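Local coordinates for protein Rho-class glutathione S-transferase (Laternula elliptica, PDB 3QAV) that probably catalyses the transfer of glutathione to electrophilic compounds, at residues P106-D111 against K117-M122; S129-E134 against H159-H164; V29-G34 against K40-L45; N214-M217 against T221-K224. All blocks are in the same frame, centred on the assembly; numbering follows the deposited sequence.

Interaction 1: residues P106-D111 against K117-M122; sequences PLFPSD and KVYQRM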
# COMPACT_ATOMS: atom_id res chain seq x y z
N PRO A 106 20.63 -9.80 2.29
CA PRO A 106 19.73 -8.72 2.71
C PRO A 106 19.43 -7.62 1.70
O PRO A 106 20.33 -7.07 1.07
CB PRO A 106 20.42 -8.17 3.97
CG PRO A 106 21.86 -8.41 3.68
CD PRO A 106 21.85 -9.81 3.11
N LEU A 107 18.14 -7.30 1.54
CA LEU A 107 17.72 -6.25 0.63
C LEU A 107 17.50 -4.97 1.43
O LEU A 107 16.97 -3.98 0.91
CB LEU A 107 16.44 -6.65 -0.12
CG LEU A 107 16.64 -7.79 -1.13
CD1 LEU A 107 15.36 -8.07 -1.90
CD2 LEU A 107 17.77 -7.42 -2.10
N PHE A 108 17.88 -5.01 2.70
CA PHE A 108 17.79 -3.85 3.59
C PHE A 108 19.16 -3.70 4.27
O PHE A 108 19.81 -4.70 4.59
CB PHE A 108 16.77 -4.07 4.71
CG PHE A 108 15.34 -3.89 4.29
CD1 PHE A 108 14.63 -4.95 3.74
CD2 PHE A 108 14.69 -2.69 4.51
CE1 PHE A 108 13.28 -4.82 3.43
CE2 PHE A 108 13.34 -2.54 4.21
CZ PHE A 108 12.63 -3.61 3.66
N PRO A 109 19.63 -2.46 4.48
CA PRO A 109 20.92 -2.28 5.14
C PRO A 109 20.68 -2.57 6.62
O PRO A 109 19.55 -2.84 7.02
CB PRO A 109 21.24 -0.81 4.87
CG PRO A 109 19.88 -0.18 4.80
CD PRO A 109 19.12 -1.17 3.97
N SER A 110 21.71 -2.51 7.45
CA SER A 110 21.53 -2.82 8.87
C SER A 110 21.15 -1.62 9.74
O SER A 110 20.41 -1.75 10.71
CB SER A 110 22.79 -3.49 9.44
OG SER A 110 23.92 -2.62 9.38
N ASP A 111 21.64 -0.44 9.38
CA ASP A 111 21.34 0.75 10.15
C ASP A 111 19.86 1.09 10.08
O ASP A 111 19.30 1.34 9.01
CB ASP A 111 22.19 1.93 9.64
CG ASP A 111 22.01 3.19 10.47
OD1 ASP A 111 22.92 4.04 10.44
OD2 ASP A 111 20.96 3.34 11.13
N LYS A 117 14.56 4.92 5.59
CA LYS A 117 14.46 5.57 4.29
C LYS A 117 14.09 4.55 3.20
O LYS A 117 13.39 4.90 2.25
CB LYS A 117 15.76 6.29 3.94
CG LYS A 117 15.83 6.78 2.50
CD LYS A 117 14.68 7.72 2.16
CE LYS A 117 14.79 9.01 2.96
NZ LYS A 117 16.10 9.67 2.71
N VAL A 118 14.57 3.31 3.33
CA VAL A 118 14.24 2.28 2.35
C VAL A 118 12.73 2.01 2.43
O VAL A 118 12.04 1.99 1.41
CB VAL A 118 15.02 0.96 2.61
CG1 VAL A 118 14.52 -0.15 1.69
CG2 VAL A 118 16.53 1.19 2.36
N TYR A 119 12.22 1.83 3.65
CA TYR A 119 10.78 1.62 3.86
C TYR A 119 10.02 2.83 3.30
O TYR A 119 9.01 2.67 2.62
CB TYR A 119 10.48 1.49 5.37
CG TYR A 119 10.81 0.14 5.99
CD1 TYR A 119 11.54 0.06 7.18
CD2 TYR A 119 10.34 -1.05 5.43
CE1 TYR A 119 11.79 -1.16 7.81
CE2 TYR A 119 10.58 -2.29 6.05
CZ TYR A 119 11.30 -2.34 7.24
OH TYR A 119 11.53 -3.55 7.85
N GLN A 120 10.50 4.04 3.57
CA GLN A 120 9.83 5.23 3.05
C GLN A 120 9.67 5.15 1.53
O GLN A 120 8.56 5.30 1.01
CB GLN A 120 10.61 6.50 3.42
CG GLN A 120 10.19 7.75 2.63
CD GLN A 120 8.79 8.26 2.98
OE1 GLN A 120 8.15 8.96 2.18
NE2 GLN A 120 8.32 7.93 4.18
N ARG A 121 10.76 4.90 0.82
CA ARG A 121 10.70 4.82 -0.64
C ARG A 121 9.79 3.68 -1.13
O ARG A 121 8.99 3.88 -2.04
CB ARG A 121 12.11 4.66 -1.21
CG ARG A 121 13.02 5.87 -0.97
CD ARG A 121 12.67 7.05 -1.89
NE ARG A 121 11.71 7.99 -1.31
CZ ARG A 121 12.04 9.10 -0.65
NH1 ARG A 121 11.08 9.89 -0.17
NH2 ARG A 121 13.31 9.43 -0.48
N MET A 122 9.90 2.51 -0.52
CA MET A 122 9.07 1.36 -0.88
C MET A 122 7.57 1.70 -0.95
O MET A 122 6.94 1.58 -2.00
CB MET A 122 9.23 0.23 0.14
CG MET A 122 10.50 -0.56 0.06
SD MET A 122 10.71 -1.55 1.55
CE MET A 122 9.22 -2.54 1.51
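The hydroxyl of Tyr119, whose ring has Phe108 CE2 over one face, is hydrogen-bonded through OH to OE2 of Glu100 of the second subunit. That bond ties down the far end of the ring, while across the contact itself every touch is apolar. Phe108 CE2 stands 3.3 Å from Tyr119 CE2, offset toward the rim of the tyrosine ring, and the two ring planes meet obliquely at 49°. Phe108 CG lies anti to its carbonyl carbon (chi1 -78°), which swings the phenyl ring inward, toward helix 112-124. There CE2 also rests on Val118 CG1 at 3.7 Å. Met122 SD reaches Phe108 CZ at 3.5 Å, a Met-aromatic contact in which the sulfur approaches the ring obliquely. Next along the loop, Pro109 CD meets Val118 CG2 at 3.9 Å. Phe108 thus packs on three residues of one helix, Val118, Tyr119 and, one turn on from Val118, Met122. The loop holding it leads from helix 91-101 into helix 112-124, and Met183 of helix 183-197 touches both Phe108 and Met122, while Met96 of helix 91-101 packs on Tyr119.

Interaction 2: residues S129-E134 against H159-H164; sequences STNVME and HVELGH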
# COMPACT_ATOMS: atom_id res chain seq x y z
N SER A 129 1.32 4.64 -8.95
CA SER A 129 0.15 3.97 -9.50
C SER A 129 -1.00 4.97 -9.61
O SER A 129 -1.61 5.12 -10.65
CB SER A 129 -0.29 2.82 -8.60
OG SER A 129 0.69 1.81 -8.51
N THR A 130 -1.28 5.65 -8.50
CA THR A 130 -2.37 6.60 -8.46
C THR A 130 -2.18 7.86 -9.31
O THR A 130 -3.06 8.22 -10.09
CB THR A 130 -2.65 7.04 -7.02
OG1 THR A 130 -1.49 7.69 -6.48
CG2 THR A 130 -2.98 5.82 -6.16
N ASN A 131 -1.04 8.52 -9.18
CA ASN A 131 -0.81 9.75 -9.93
C ASN A 131 -0.35 9.59 -11.37
O ASN A 131 -0.62 10.45 -12.20
CB ASN A 131 0.16 10.65 -9.17
CG ASN A 131 -0.30 10.95 -7.76
OD1 ASN A 131 -1.50 11.11 -7.51
ND2 ASN A 131 0.64 11.03 -6.82
N VAL A 132 0.35 8.50 -11.68
CA VAL A 132 0.81 8.31 -13.04
C VAL A 132 -0.06 7.37 -13.87
O VAL A 132 -0.47 7.72 -14.97
CB VAL A 132 2.26 7.78 -13.09
CG1 VAL A 132 2.71 7.64 -14.52
CG2 VAL A 132 3.18 8.72 -12.35
N MET A 133 -0.34 6.18 -13.34
CA MET A 133 -1.15 5.22 -14.09
C MET A 133 -2.59 5.68 -14.34
O MET A 133 -3.27 5.13 -15.20
CB MET A 133 -1.15 3.86 -13.40
CG MET A 133 0.25 3.25 -13.23
SD MET A 133 1.34 3.50 -14.66
CE MET A 133 0.65 2.30 -15.84
N GLU A 134 -3.04 6.68 -13.60
CA GLU A 134 -4.40 7.20 -13.77
C GLU A 134 -4.51 7.90 -15.12
O GLU A 134 -5.60 8.00 -15.69
CB GLU A 134 -4.75 8.18 -12.65
CG GLU A 134 -5.73 7.62 -11.61
CD GLU A 134 -7.15 7.52 -12.15
OE1 GLU A 134 -7.76 8.57 -12.44
OE2 GLU A 134 -7.66 6.38 -12.28
N HIS A 159 3.37 14.42 -14.01
CA HIS A 159 4.67 15.09 -14.08
C HIS A 159 5.16 15.47 -12.69
O HIS A 159 6.35 15.38 -12.40
CB HIS A 159 4.58 16.33 -14.97
CG HIS A 159 4.52 16.02 -16.43
ND1 HIS A 159 4.25 16.97 -17.39
CD2 HIS A 159 4.72 14.86 -17.11
CE1 HIS A 159 4.29 16.42 -18.59
NE2 HIS A 159 4.58 15.14 -18.45
N VAL A 160 4.24 15.88 -11.82
CA VAL A 160 4.61 16.25 -10.46
C VAL A 160 5.14 15.02 -9.71
O VAL A 160 6.20 15.07 -9.08
CB VAL A 160 3.42 16.83 -9.68
CG1 VAL A 160 3.80 17.03 -8.22
CG2 VAL A 160 3.00 18.15 -10.30
N GLU A 161 4.40 13.93 -9.78
CA GLU A 161 4.81 12.69 -9.12
C GLU A 161 6.21 12.26 -9.56
O GLU A 161 7.08 12.00 -8.73
CB GLU A 161 3.81 11.59 -9.44
CG GLU A 161 4.12 10.25 -8.81
CD GLU A 161 4.18 10.28 -7.29
OE1 GLU A 161 3.31 10.93 -6.66
OE2 GLU A 161 5.09 9.63 -6.73
N LEU A 162 6.43 12.19 -10.87
CA LEU A 162 7.72 11.79 -11.41
C LEU A 162 8.84 12.71 -10.94
O LEU A 162 9.98 12.27 -10.78
CB LEU A 162 7.67 11.76 -12.95
CG LEU A 162 7.31 10.43 -13.63
CD1 LEU A 162 6.23 9.70 -12.85
CD2 LEU A 162 6.86 10.70 -15.06
N GLY A 163 8.52 13.98 -10.72
CA GLY A 163 9.51 14.94 -10.27
C GLY A 163 10.14 14.50 -8.96
O GLY A 163 11.35 14.62 -8.77
N HIS A 164 9.32 13.98 -8.06
CA HIS A 164 9.81 13.52 -6.76
C HIS A 164 10.89 12.47 -6.93
O HIS A 164 11.97 12.59 -6.36
CB HIS A 164 8.65 12.94 -5.95
CG HIS A 164 7.66 13.96 -5.50
ND1 HIS A 164 6.30 13.81 -5.70
CD2 HIS A 164 7.81 15.12 -4.82
CE1 HIS A 164 5.66 14.84 -5.16
NE2 HIS A 164 6.56 15.64 -4.62
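Glu161 lies across Asn131 and Val132, and its chain can be followed outward from helix 148-172. Its CB packs against Asn131 CB at 3.8 Å, a purely aliphatic touch where the backbones come nearest. CG stands anti to the backbone N and is next to Val132 CG2 at 4.0 Å. The chain then bends at chi2 (60°), which turns the carboxylate toward the amide of Asn131, the two planes being inclined to each other. CD comes within 3.6 Å of Asn131 ND2, and OE1 takes the hydrogen bond from that same ND2 at 2.7 Å. The bond is moderately bent, with an angle of 151° at the hydrogen. It uses the anti side of OE1 and comes in 34° out of the carboxylate plane, although OE1 itself lies almost in the plane of the amide. The other oxygen, OE2, is hydrogen-bonded to Trp165 NE1 and forms a salt bridge with Arg75 NH1 of the second subunit. With both oxygens engaged, the carboxylate is held against rotation, and the nearby arginine would probably favour its ionised form. One residue on from each partner, Val132 CG2 and Leu162 CD1 are modelled 3.2 Å apart, closer than normal van der Waals contact; since the first torsion of Leu162 is also away from a staggered position, the exact fit there is doubtful. The arrangement belongs to the all-helical C-terminal domain of a cytosolic glutathione S-transferase, where helices pack side by side and one flank faces the partner subunit of the dimer.

Interaction 3: residues V29-G34 against K40-L45; sequences VYWGSG and KVLLVL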
# COMPACT_ATOMS: atom_id res chain seq x y z
N VAL A 29 5.63 -20.02 -6.67
CA VAL A 29 4.90 -18.80 -6.96
C VAL A 29 4.07 -18.81 -8.23
O VAL A 29 4.57 -19.12 -9.32
CB VAL A 29 5.87 -17.60 -7.02
CG1 VAL A 29 7.05 -17.94 -7.91
CG2 VAL A 29 5.16 -16.37 -7.53
N TYR A 30 2.78 -18.51 -8.07
CA TYR A 30 1.85 -18.41 -9.20
C TYR A 30 1.90 -16.94 -9.57
O TYR A 30 1.71 -16.08 -8.70
CB TYR A 30 0.42 -18.76 -8.79
CG TYR A 30 0.18 -20.18 -8.35
CD1 TYR A 30 0.47 -20.58 -7.04
CD2 TYR A 30 -0.35 -21.13 -9.23
CE1 TYR A 30 0.23 -21.90 -6.63
CE2 TYR A 30 -0.60 -22.44 -8.83
CZ TYR A 30 -0.30 -22.82 -7.52
OH TYR A 30 -0.56 -24.10 -7.10
N TRP A 31 2.15 -16.64 -10.84
CA TRP A 31 2.23 -15.25 -11.26
C TRP A 31 1.92 -15.07 -12.74
O TRP A 31 1.90 -16.03 -13.50
CB TRP A 31 3.63 -14.70 -10.98
CG TRP A 31 4.71 -15.41 -11.74
CD1 TRP A 31 5.32 -16.58 -11.40
CD2 TRP A 31 5.32 -14.97 -12.96
NE1 TRP A 31 6.29 -16.90 -12.32
CE2 TRP A 31 6.31 -15.93 -13.29
CE3 TRP A 31 5.14 -13.87 -13.80
CZ2 TRP A 31 7.11 -15.81 -14.43
CZ3 TRP A 31 5.93 -13.75 -14.94
CH2 TRP A 31 6.91 -14.72 -15.24
N GLY A 32 1.70 -13.82 -13.13
CA GLY A 32 1.38 -13.53 -14.52
C GLY A 32 2.24 -12.43 -15.12
O GLY A 32 2.86 -11.64 -14.40
N SER A 33 2.28 -12.40 -16.45
CA SER A 33 3.08 -11.43 -17.18
C SER A 33 2.53 -10.00 -17.12
O SER A 33 1.33 -9.78 -17.27
CB SER A 33 3.21 -11.87 -18.64
OG SER A 33 4.07 -11.00 -19.37
N GLY A 34 3.44 -9.05 -16.90
CA GLY A 34 3.07 -7.64 -16.85
C GLY A 34 2.68 -7.06 -15.50
O GLY A 34 2.62 -5.83 -15.34
N LYS A 40 7.70 -7.84 -8.46
CA LYS A 40 8.33 -7.56 -7.18
C LYS A 40 8.82 -8.86 -6.54
O LYS A 40 9.97 -8.97 -6.10
CB LYS A 40 7.33 -6.89 -6.23
CG LYS A 40 7.06 -5.42 -6.49
CD LYS A 40 5.80 -4.95 -5.75
CE LYS A 40 5.93 -5.10 -4.23
NZ LYS A 40 4.68 -4.69 -3.50
N VAL A 41 7.93 -9.84 -6.50
CA VAL A 41 8.24 -11.14 -5.92
C VAL A 41 9.38 -11.87 -6.64
O VAL A 41 10.28 -12.40 -6.00
CB VAL A 41 6.98 -12.04 -5.88
CG1 VAL A 41 7.34 -13.42 -5.34
CG2 VAL A 41 5.93 -11.40 -4.95
N LEU A 42 9.34 -11.88 -7.98
CA LEU A 42 10.38 -12.57 -8.74
C LEU A 42 11.74 -11.92 -8.53
O LEU A 42 12.77 -12.60 -8.46
CB LEU A 42 10.03 -12.57 -10.23
CG LEU A 42 8.72 -13.26 -10.63
CD1 LEU A 42 8.53 -13.16 -12.14
CD2 LEU A 42 8.73 -14.72 -10.18
N LEU A 43 11.75 -10.59 -8.43
CA LEU A 43 12.99 -9.85 -8.23
C LEU A 43 13.62 -10.18 -6.88
O LEU A 43 14.82 -10.36 -6.78
CB LEU A 43 12.75 -8.34 -8.34
CG LEU A 43 12.64 -7.78 -9.75
CD1 LEU A 43 12.48 -6.27 -9.69
CD2 LEU A 43 13.91 -8.13 -10.53
N VAL A 44 12.80 -10.22 -5.84
CA VAL A 44 13.31 -10.55 -4.51
C VAL A 44 13.92 -11.95 -4.52
O VAL A 44 15.02 -12.16 -4.00
CB VAL A 44 12.20 -10.51 -3.44
CG1 VAL A 44 12.72 -11.07 -2.12
CG2 VAL A 44 11.72 -9.09 -3.26
N LEU A 45 13.21 -12.91 -5.09
CA LEU A 45 13.69 -14.29 -5.16
C LEU A 45 15.01 -14.38 -5.93
O LEU A 45 15.95 -15.03 -5.49
CB LEU A 45 12.65 -15.19 -5.83
CG LEU A 45 11.37 -15.51 -5.04
CD1 LEU A 45 10.33 -16.11 -5.99
CD2 LEU A 45 11.70 -16.48 -3.90
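Leu42 sets its CD1 methyl over one face of the indole of Trp31, within the first beta-alpha-beta unit of the thioredoxin-like N-terminal domain. CD1 sits 3.5 Å from the centroid of the six-membered ring and only 3° off its normal, a textbook CH-pi contact. Trp31 CG lies between the backbone N and the carbonyl carbon (chi1 63°), and the turn at chi2 presents the face to Leu42. NE1 of Trp31 is hydrogen-bonded to Glu54 OE1 on the adjacent strand 53-56, which would restrain the rotation of the ring. Val29, two residues earlier on the same face of strand 28-31, adds the other strand contacts with this helix: its CG2 meets Val41 CG1 at 4.3 Å, and its CG1 is shared between leucines of successive helical turns. Strand and helix run roughly antiparallel, at 141°, with axes 10.3 Å apart, as expected of a helix covering a sheet. The glutathione site is close by: the side chain of Val41 is about 4 Å from that of Ser91, and Trp31 is equally near Val78. At the end of the interface farther along the helix, Val29 CG1 meets Leu45 CD1 at 4.2 Å.

Interaction 4: residues N214-M217 against T221-K224; sequences NMMM and TIVK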
# COMPACT_ATOMS: atom_id res chain seq x y z
N ASN A 214 17.96 2.55 -17.41
CA ASN A 214 18.98 1.89 -18.23
C ASN A 214 19.88 1.01 -17.39
O ASN A 214 20.16 -0.12 -17.76
CB ASN A 214 19.81 2.94 -18.97
CG ASN A 214 19.09 3.49 -20.18
OD1 ASN A 214 19.35 4.61 -20.61
ND2 ASN A 214 18.19 2.70 -20.74
N MET A 215 20.35 1.53 -16.26
CA MET A 215 21.22 0.74 -15.40
C MET A 215 20.51 -0.53 -14.95
O MET A 215 21.05 -1.63 -15.06
CB MET A 215 21.64 1.53 -14.15
CG MET A 215 22.14 0.62 -13.03
SD MET A 215 22.54 1.48 -11.51
CE MET A 215 20.90 1.76 -10.82
N MET A 216 19.30 -0.36 -14.44
CA MET A 216 18.51 -1.48 -13.95
C MET A 216 18.18 -2.50 -15.04
O MET A 216 18.17 -3.70 -14.79
CB MET A 216 17.22 -0.96 -13.30
CG MET A 216 17.46 -0.22 -12.00
SD MET A 216 17.94 -1.31 -10.62
CE MET A 216 16.32 -1.71 -9.93
N MET A 217 17.90 -2.01 -16.25
CA MET A 217 17.58 -2.89 -17.38
C MET A 217 18.76 -3.77 -17.78
O MET A 217 18.59 -4.75 -18.50
CB MET A 217 17.14 -2.08 -18.59
CG MET A 217 15.69 -1.70 -18.58
SD MET A 217 14.62 -3.15 -18.63
CE MET A 217 14.69 -3.54 -20.40
N THR A 221 19.29 -9.87 -12.95
CA THR A 221 18.05 -10.32 -12.34
C THR A 221 16.82 -9.69 -12.99
O THR A 221 15.75 -10.32 -13.05
CB THR A 221 18.00 -10.01 -10.83
OG1 THR A 221 18.18 -8.60 -10.62
CG2 THR A 221 19.09 -10.77 -10.08
N ILE A 222 16.96 -8.46 -13.46
CA ILE A 222 15.85 -7.77 -14.12
C ILE A 222 15.69 -8.37 -15.51
O ILE A 222 14.57 -8.61 -15.96
CB ILE A 222 16.10 -6.23 -14.26
CG1 ILE A 222 15.79 -5.50 -12.94
CG2 ILE A 222 15.18 -5.64 -15.32
CD1 ILE A 222 16.79 -5.74 -11.85
N VAL A 223 16.81 -8.62 -16.19
CA VAL A 223 16.77 -9.21 -17.53
C VAL A 223 16.00 -10.53 -17.46
O VAL A 223 15.18 -10.82 -18.32
CB VAL A 223 18.19 -9.50 -18.07
CG1 VAL A 223 18.10 -10.21 -19.41
CG2 VAL A 223 18.95 -8.20 -18.22
N LYS A 224 16.29 -11.31 -16.42
CA LYS A 224 15.65 -12.60 -16.21
C LYS A 224 14.16 -12.51 -15.88
O LYS A 224 13.41 -13.46 -16.11
CB LYS A 224 16.34 -13.35 -15.06
CG LYS A 224 17.80 -13.70 -15.30
CD LYS A 224 18.34 -14.57 -14.17
CE LYS A 224 19.67 -15.21 -14.54
NZ LYS A 224 20.71 -14.20 -14.88
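Ile222 presses its branched side chain onto the C-terminal part of helix 207-217, covering the carbonyl oxygen of Met216. Ile222 CB comes to 3.3 Å from Met216 O, and CG1 lies 3.5 Å from the same oxygen, so the isoleucine lies against this carbonyl more than it meshes with side chains. Its two branches then part. With CG1 anti to the carbonyl carbon (chi1 -80°), CD1 is carried toward the thioether of Met216, where the contact with CE is loose at 4.5 Å. The other branch, CG2, faces Met217 SD at 4.2 Å. Met217 starts out pointing away from helix 220-224, and the bend at chi2 (-63°) turns its sulfur back toward CG2 of Ile222. More exposed, Val223 repeats the theme with CG2 placed 3.5 Å from Met217 O. The pair of helices is thus joined at a short turn by hydrocarbon lying against backbone oxygens, with no hydrogen bond between the two segments. Phe189 of helix 183-197 touches Met216, Met217 and Ile222 alike, and Leu43 of helix 36-47 packs on Ile222, so this corner sits between the helical domain and the N-terminal one.

Interactions 1, 2 and 3 are largely buried, whereas interaction 4 is only partly so, with Val223 at the surface. Interaction 3 stays within the sheet-and-helix domain; interaction 2 joins helices of the helical domain. The other two meet helix 36-47 from interaction 3: Leu107 touches Val44, and Thr221 and Ile222 touch Leu43. Interactions 1 and 2 both reach the second subunit, through Tyr119 and Glu161. Chemistry follows place: interaction 2 alone has a hydrogen bond across its segments, interactions 1 and 3 rely on aromatic rings, and interaction 4 sets aliphatic groups against carbonyl oxygens. Interactions 2 and 3 lie on opposite sides of the chain's centre.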